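Local atomic coordinates of multicopper oxidase (Pseudomonas thermotolerans, PDB entry 6VOW), a protein that probably oxidises phenolic, lignin-type substrates in the manner of a laccase, using its bound copper centres to reduce dioxygen to water. Residues D48-W60 with K172-P184. Residues are numbered along the deposited sequence; the frame is centred on the assembly and turned at random. Where two conformers were deposited one is given.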
loop_
_atom_site.group_PDB
_atom_site.type_symbol
_atom_site.label_atom_id
_atom_site.label_comp_id
_atom_site.label_asym_id
_atom_site.label_seq_id
_atom_site.Cartn_x
_atom_site.Cartn_y
_atom_site.Cartn_z
ATOM N N ASP A 48 -22.223 4.758 -6.419
ATOM C CA ASP A 48 -22.312 6.111 -6.959
ATOM C C ASP A 48 -21.896 6.979 -5.804
ATOM O O ASP A 48 -22.325 6.787 -4.679
ATOM C CB ASP A 48 -23.721 6.479 -7.446
ATOM C CG ASP A 48 -24.001 5.987 -8.848
ATOM O OD1 ASP A 48 -23.139 5.262 -9.359
ATOM O OD2 ASP A 48 -25.068 6.332 -9.460
ATOM N N MET A 49 -21.025 7.901 -6.079
ATOM C CA MET A 49 -20.443 8.746 -5.058
ATOM C C MET A 49 -20.478 10.161 -5.505
ATOM O O MET A 49 -20.218 10.432 -6.663
ATOM C CB MET A 49 -19.011 8.397 -4.951
ATOM C CG MET A 49 -18.834 7.061 -4.391
ATOM S SD MET A 49 -17.138 6.829 -4.059
ATOM C CE MET A 49 -16.687 8.121 -2.871
ATOM N N GLU A 50 -20.761 11.054 -4.561
ATOM C CA GLU A 50 -20.848 12.518 -4.801
ATOM C C GLU A 50 -19.539 12.943 -4.321
ATOM O O GLU A 50 -19.408 13.277 -3.156
ATOM C CB GLU A 50 -21.984 13.199 -3.969
ATOM C CG GLU A 50 -22.570 14.534 -4.491
ATOM C CD GLU A 50 -23.663 15.118 -3.576
ATOM O OE1 GLU A 50 -24.168 14.426 -2.625
ATOM O OE2 GLU A 50 -24.003 16.305 -3.808
ATOM N N LEU A 51 -18.532 12.814 -5.166
ATOM C CA LEU A 51 -17.199 13.337 -4.824
ATOM C C LEU A 51 -17.084 14.791 -5.154
ATOM O O LEU A 51 -16.394 15.537 -4.471
ATOM C CB LEU A 51 -16.145 12.634 -5.639
ATOM C CG LEU A 51 -15.561 11.327 -5.173
ATOM C CD1 LEU A 51 -14.763 10.806 -6.332
ATOM C CD2 LEU A 51 -14.655 11.535 -4.007
ATOM N N VAL A 52 -17.691 15.163 -6.272
ATOM C CA VAL A 52 -17.774 16.531 -6.647
ATOM C C VAL A 52 -19.195 16.871 -6.296
ATOM O O VAL A 52 -20.101 16.244 -6.863
ATOM C CB VAL A 52 -17.479 16.698 -8.135
ATOM C CG1 VAL A 52 -17.768 18.103 -8.606
ATOM C CG2 VAL A 52 -16.017 16.398 -8.398
ATOM N N PRO A 53 -19.403 17.815 -5.321
ATOM C CA PRO A 53 -20.765 18.216 -5.011
ATOM C C PRO A 53 -21.600 18.329 -6.288
ATOM O O PRO A 53 -21.076 18.731 -7.358
ATOM C CB PRO A 53 -20.576 19.566 -4.294
ATOM C CG PRO A 53 -19.337 19.346 -3.499
ATOM C CD PRO A 53 -18.458 18.461 -4.390
ATOM N N GLY A 54 -22.842 17.850 -6.186
ATOM C CA GLY A 54 -23.841 18.034 -7.219
ATOM C C GLY A 54 -23.702 17.119 -8.417
ATOM O O GLY A 54 -24.378 17.333 -9.411
ATOM N N HIS A 55 -22.846 16.116 -8.313
ATOM C CA HIS A 55 -22.441 15.246 -9.444
ATOM C C HIS A 55 -22.156 13.838 -8.977
ATOM O O HIS A 55 -21.636 13.606 -7.887
ATOM C CB HIS A 55 -21.151 15.724 -10.084
ATOM C CG HIS A 55 -21.314 16.919 -10.960
ATOM N ND1 HIS A 55 -21.702 16.821 -12.282
ATOM C CD2 HIS A 55 -21.112 18.235 -10.716
ATOM C CE1 HIS A 55 -21.749 18.031 -12.807
ATOM N NE2 HIS A 55 -21.379 18.906 -11.884
ATOM N N VAL A 56 -22.433 12.903 -9.864
ATOM C CA VAL A 56 -22.349 11.490 -9.553
ATOM C C VAL A 56 -21.147 11.044 -10.193
ATOM O O VAL A 56 -20.951 11.306 -11.360
ATOM C CB VAL A 56 -23.494 10.676 -10.140
ATOM C CG1 VAL A 56 -23.134 9.181 -10.198
ATOM C CG2 VAL A 56 -24.724 10.903 -9.278
ATOM N N THR A 57 -20.354 10.329 -9.426
ATOM C CA THR A 57 -19.211 9.666 -9.933
ATOM C C THR A 57 -19.556 8.196 -9.825
ATOM O O THR A 57 -20.039 7.716 -8.760
ATOM C CB THR A 57 -18.002 9.958 -9.108
ATOM O OG1 THR A 57 -17.684 11.352 -9.213
ATOM C CG2 THR A 57 -16.869 9.109 -9.662
ATOM N N PRO A 58 -19.362 7.486 -10.942
ATOM C CA PRO A 58 -19.914 6.149 -10.966
ATOM C C PRO A 58 -18.874 5.159 -10.452
ATOM O O PRO A 58 -18.388 4.417 -11.214
ATOM C CB PRO A 58 -20.261 5.959 -12.451
ATOM C CG PRO A 58 -19.181 6.722 -13.172
ATOM C CD PRO A 58 -18.967 7.937 -12.300
ATOM N N ALA A 59 -18.540 5.219 -9.170
ATOM C CA ALA A 59 -17.392 4.458 -8.641
ATOM C C ALA A 59 -17.733 3.005 -8.388
ATOM O O ALA A 59 -18.909 2.620 -8.448
ATOM C CB ALA A 59 -16.859 5.114 -7.340
ATOM N N TRP A 60 -16.707 2.209 -8.096
ATOM C CA TRP A 60 -16.781 0.757 -7.788
ATOM C C TRP A 60 -16.111 0.598 -6.444
ATOM O O TRP A 60 -15.010 1.141 -6.213
ATOM C CB TRP A 60 -15.945 -0.081 -8.804
ATOM C CG TRP A 60 -16.557 -0.160 -10.094
ATOM C CD1 TRP A 60 -17.704 0.413 -10.476
ATOM C CD2 TRP A 60 -16.086 -0.888 -11.226
ATOM N NE1 TRP A 60 -17.971 0.105 -11.773
ATOM C CE2 TRP A 60 -16.982 -0.714 -12.229
ATOM C CE3 TRP A 60 -14.990 -1.695 -11.455
ATOM C CZ2 TRP A 60 -16.850 -1.313 -13.472
ATOM C CZ3 TRP A 60 -14.850 -2.279 -12.747
ATOM C CH2 TRP A 60 -15.748 -2.076 -13.704
ATOM N N LYS A 172 -6.553 8.984 -1.418
ATOM C CA LYS A 172 -6.808 8.653 -2.797
ATOM C C LYS A 172 -7.010 9.921 -3.619
ATOM O O LYS A 172 -7.775 10.850 -3.229
ATOM C CB LYS A 172 -8.011 7.701 -2.929
ATOM C CG LYS A 172 -8.083 7.085 -4.310
ATOM C CD LYS A 172 -9.162 6.060 -4.415
ATOM C CE LYS A 172 -8.681 4.986 -5.375
ATOM N NZ LYS A 172 -8.662 5.444 -6.777
ATOM N N THR A 173 -6.309 9.955 -4.757
ATOM C CA THR A 173 -6.364 11.090 -5.694
ATOM C C THR A 173 -7.113 10.587 -6.931
ATOM O O THR A 173 -6.564 9.858 -7.767
ATOM C CB THR A 173 -4.931 11.602 -5.963
ATOM O OG1 THR A 173 -4.528 12.207 -4.762
ATOM C CG2 THR A 173 -4.823 12.663 -7.142
ATOM N N TRP A 174 -8.392 10.955 -6.958
ATOM C CA TRP A 174 -9.338 10.441 -7.884
ATOM C C TRP A 174 -9.234 11.133 -9.208
ATOM O O TRP A 174 -9.310 12.366 -9.278
ATOM C CB TRP A 174 -10.726 10.714 -7.371
ATOM C CG TRP A 174 -11.131 9.906 -6.195
ATOM C CD1 TRP A 174 -11.002 10.242 -4.861
ATOM C CD2 TRP A 174 -11.802 8.664 -6.230
ATOM N NE1 TRP A 174 -11.527 9.267 -4.094
ATOM C CE2 TRP A 174 -12.033 8.280 -4.908
ATOM C CE3 TRP A 174 -12.212 7.806 -7.267
ATOM C CZ2 TRP A 174 -12.689 7.105 -4.580
ATOM C CZ3 TRP A 174 -12.835 6.625 -6.929
ATOM C CH2 TRP A 174 -13.068 6.274 -5.595
ATOM N N HIS A 175 -9.199 10.318 -10.252
ATOM C CA HIS A 175 -9.242 10.759 -11.626
ATOM C C HIS A 175 -10.673 11.071 -11.977
ATOM O O HIS A 175 -11.291 10.362 -12.703
ATOM C CB HIS A 175 -8.819 9.641 -12.563
ATOM C CG HIS A 175 -7.484 9.067 -12.291
ATOM N ND1 HIS A 175 -7.193 8.317 -11.177
ATOM C CD2 HIS A 175 -6.365 9.070 -13.033
ATOM C CE1 HIS A 175 -5.923 7.954 -11.210
ATOM N NE2 HIS A 175 -5.397 8.408 -12.314
ATOM N N VAL A 176 -11.196 12.168 -11.470
ATOM C CA VAL A 176 -12.489 12.640 -11.885
ATOM C C VAL A 176 -12.314 14.098 -12.268
ATOM O O VAL A 176 -11.480 14.788 -11.684
ATOM C CB VAL A 176 -13.560 12.421 -10.788
ATOM C CG1 VAL A 176 -13.560 10.977 -10.369
ATOM C CG2 VAL A 176 -13.365 13.304 -9.594
ATOM N N ASP A 177 -13.054 14.561 -13.284
ATOM C CA ASP A 177 -12.955 15.971 -13.705
ATOM C C ASP A 177 -13.739 16.834 -12.734
ATOM O O ASP A 177 -14.139 16.386 -11.703
ATOM C CB ASP A 177 -13.374 16.175 -15.179
ATOM C CG ASP A 177 -14.862 15.830 -15.447
ATOM O OD1 ASP A 177 -15.592 15.540 -14.482
ATOM O OD2 ASP A 177 -15.328 15.882 -16.615
ATOM N N GLU A 178 -13.961 18.084 -13.076
ATOM C CA GLU A 178 -14.801 18.962 -12.312
ATOM C C GLU A 178 -16.313 18.637 -12.230
ATOM O O GLU A 178 -17.004 19.283 -11.415
ATOM C CB GLU A 178 -14.570 20.435 -12.770
ATOM C CG GLU A 178 -13.332 21.114 -12.145
ATOM C CD GLU A 178 -12.095 21.147 -13.022
ATOM O OE1 GLU A 178 -11.934 20.265 -13.911
ATOM O OE2 GLU A 178 -11.270 22.076 -12.790
ATOM N N GLN A 179 -16.842 17.676 -13.009
ATOM C CA GLN A 179 -18.305 17.301 -12.975
ATOM C C GLN A 179 -18.549 15.830 -12.512
ATOM O O GLN A 179 -19.613 15.166 -12.758
ATOM C CB GLN A 179 -18.937 17.629 -14.333
ATOM C CG GLN A 179 -19.090 19.152 -14.541
ATOM C CD GLN A 179 -17.836 19.816 -15.131
ATOM O OE1 GLN A 179 -17.323 19.421 -16.179
ATOM N NE2 GLN A 179 -17.357 20.844 -14.473
ATOM N N GLY A 180 -17.534 15.345 -11.801
ATOM C CA GLY A 180 -17.527 14.039 -11.277
ATOM C C GLY A 180 -17.214 12.895 -12.187
ATOM O O GLY A 180 -17.135 11.760 -11.677
ATOM N N ALA A 181 -16.993 13.137 -13.494
ATOM C CA ALA A 181 -16.790 12.032 -14.422
ATOM C C ALA A 181 -15.377 11.575 -14.353
ATOM O O ALA A 181 -14.447 12.384 -14.233
ATOM C CB ALA A 181 -17.082 12.444 -15.836
ATOM N N PHE A 182 -15.196 10.275 -14.508
ATOM C CA PHE A 182 -13.874 9.724 -14.594
ATOM C C PHE A 182 -13.160 10.140 -15.895
ATOM O O PHE A 182 -13.765 10.207 -17.000
ATOM C CB PHE A 182 -13.889 8.195 -14.512
ATOM C CG PHE A 182 -14.290 7.642 -13.153
ATOM C CD1 PHE A 182 -13.527 7.903 -12.028
ATOM C CD2 PHE A 182 -15.406 6.849 -13.018
ATOM C CE1 PHE A 182 -13.879 7.405 -10.765
ATOM C CE2 PHE A 182 -15.753 6.335 -11.777
ATOM C CZ PHE A 182 -14.979 6.614 -10.646
ATOM N N THR A 183 -11.863 10.395 -15.718
ATOM C CA THR A 183 -10.958 10.784 -16.743
ATOM C C THR A 183 -10.226 9.494 -16.942
ATOM O O THR A 183 -10.392 8.560 -16.183
ATOM C CB THR A 183 -10.023 12.004 -16.335
ATOM O OG1 THR A 183 -9.175 11.715 -15.191
ATOM C CG2 THR A 183 -10.882 13.232 -16.011
ATOM N N PRO A 184 -9.424 9.413 -17.982
ATOM C CA PRO A 184 -8.892 8.137 -18.232
ATOM C C PRO A 184 -7.922 7.728 -17.121
ATOM O O PRO A 184 -7.209 8.554 -16.584
ATOM C CB PRO A 184 -8.155 8.349 -19.556
ATOM C CG PRO A 184 -8.790 9.518 -20.176
ATOM C CD PRO A 184 -9.018 10.391 -19.004
#
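Thr57 splits its two branches between different partners on 172-184. Its OG1 donates to Gly180 O at 2.6 Å, in the carbonyl plane and on a lone pair. Its CG2, anti to the backbone N (chi1 of OG1 -65°), presses over a face of Phe182, 3.7 Å from the ring centroid. Pro58 O and Ala59 CA line that ring's edge, while Pro58 CD runs antiparallel alongside it, 3.6 Å from Phe182 CE2. Deeper in, Leu51 CD1 makes a CH-pi contact with Trp174, 3.8 Å from the five-membered ring's centroid and 16° off its normal. Val52 is the knob against the type I turn 177-180: CG1 meets Glu178 O at 3.1 Å, CG2 Asp177 O and Gly180 N. Gly180, at positive phi, lets the turn close in; a CB there would fall 3.0 Å from His55 CB. Asp177 OD1 forms an Asx turn with Gln179 N, and Ala181 N joins from the carboxylate's opposite face. Outside, Gln179 CB stands over a His55 ring face (CH-pi, 30° off normal). With an alanine at His55 that face is gone, which would probably open a gap beside the turn. One hydrogen bond amid CH-pi and apolar contacts (588 Å² buried) suggests that mostly dispersion joins this hairpin of the probable first cupredoxin domain to the loop after strand 165-174 of the next.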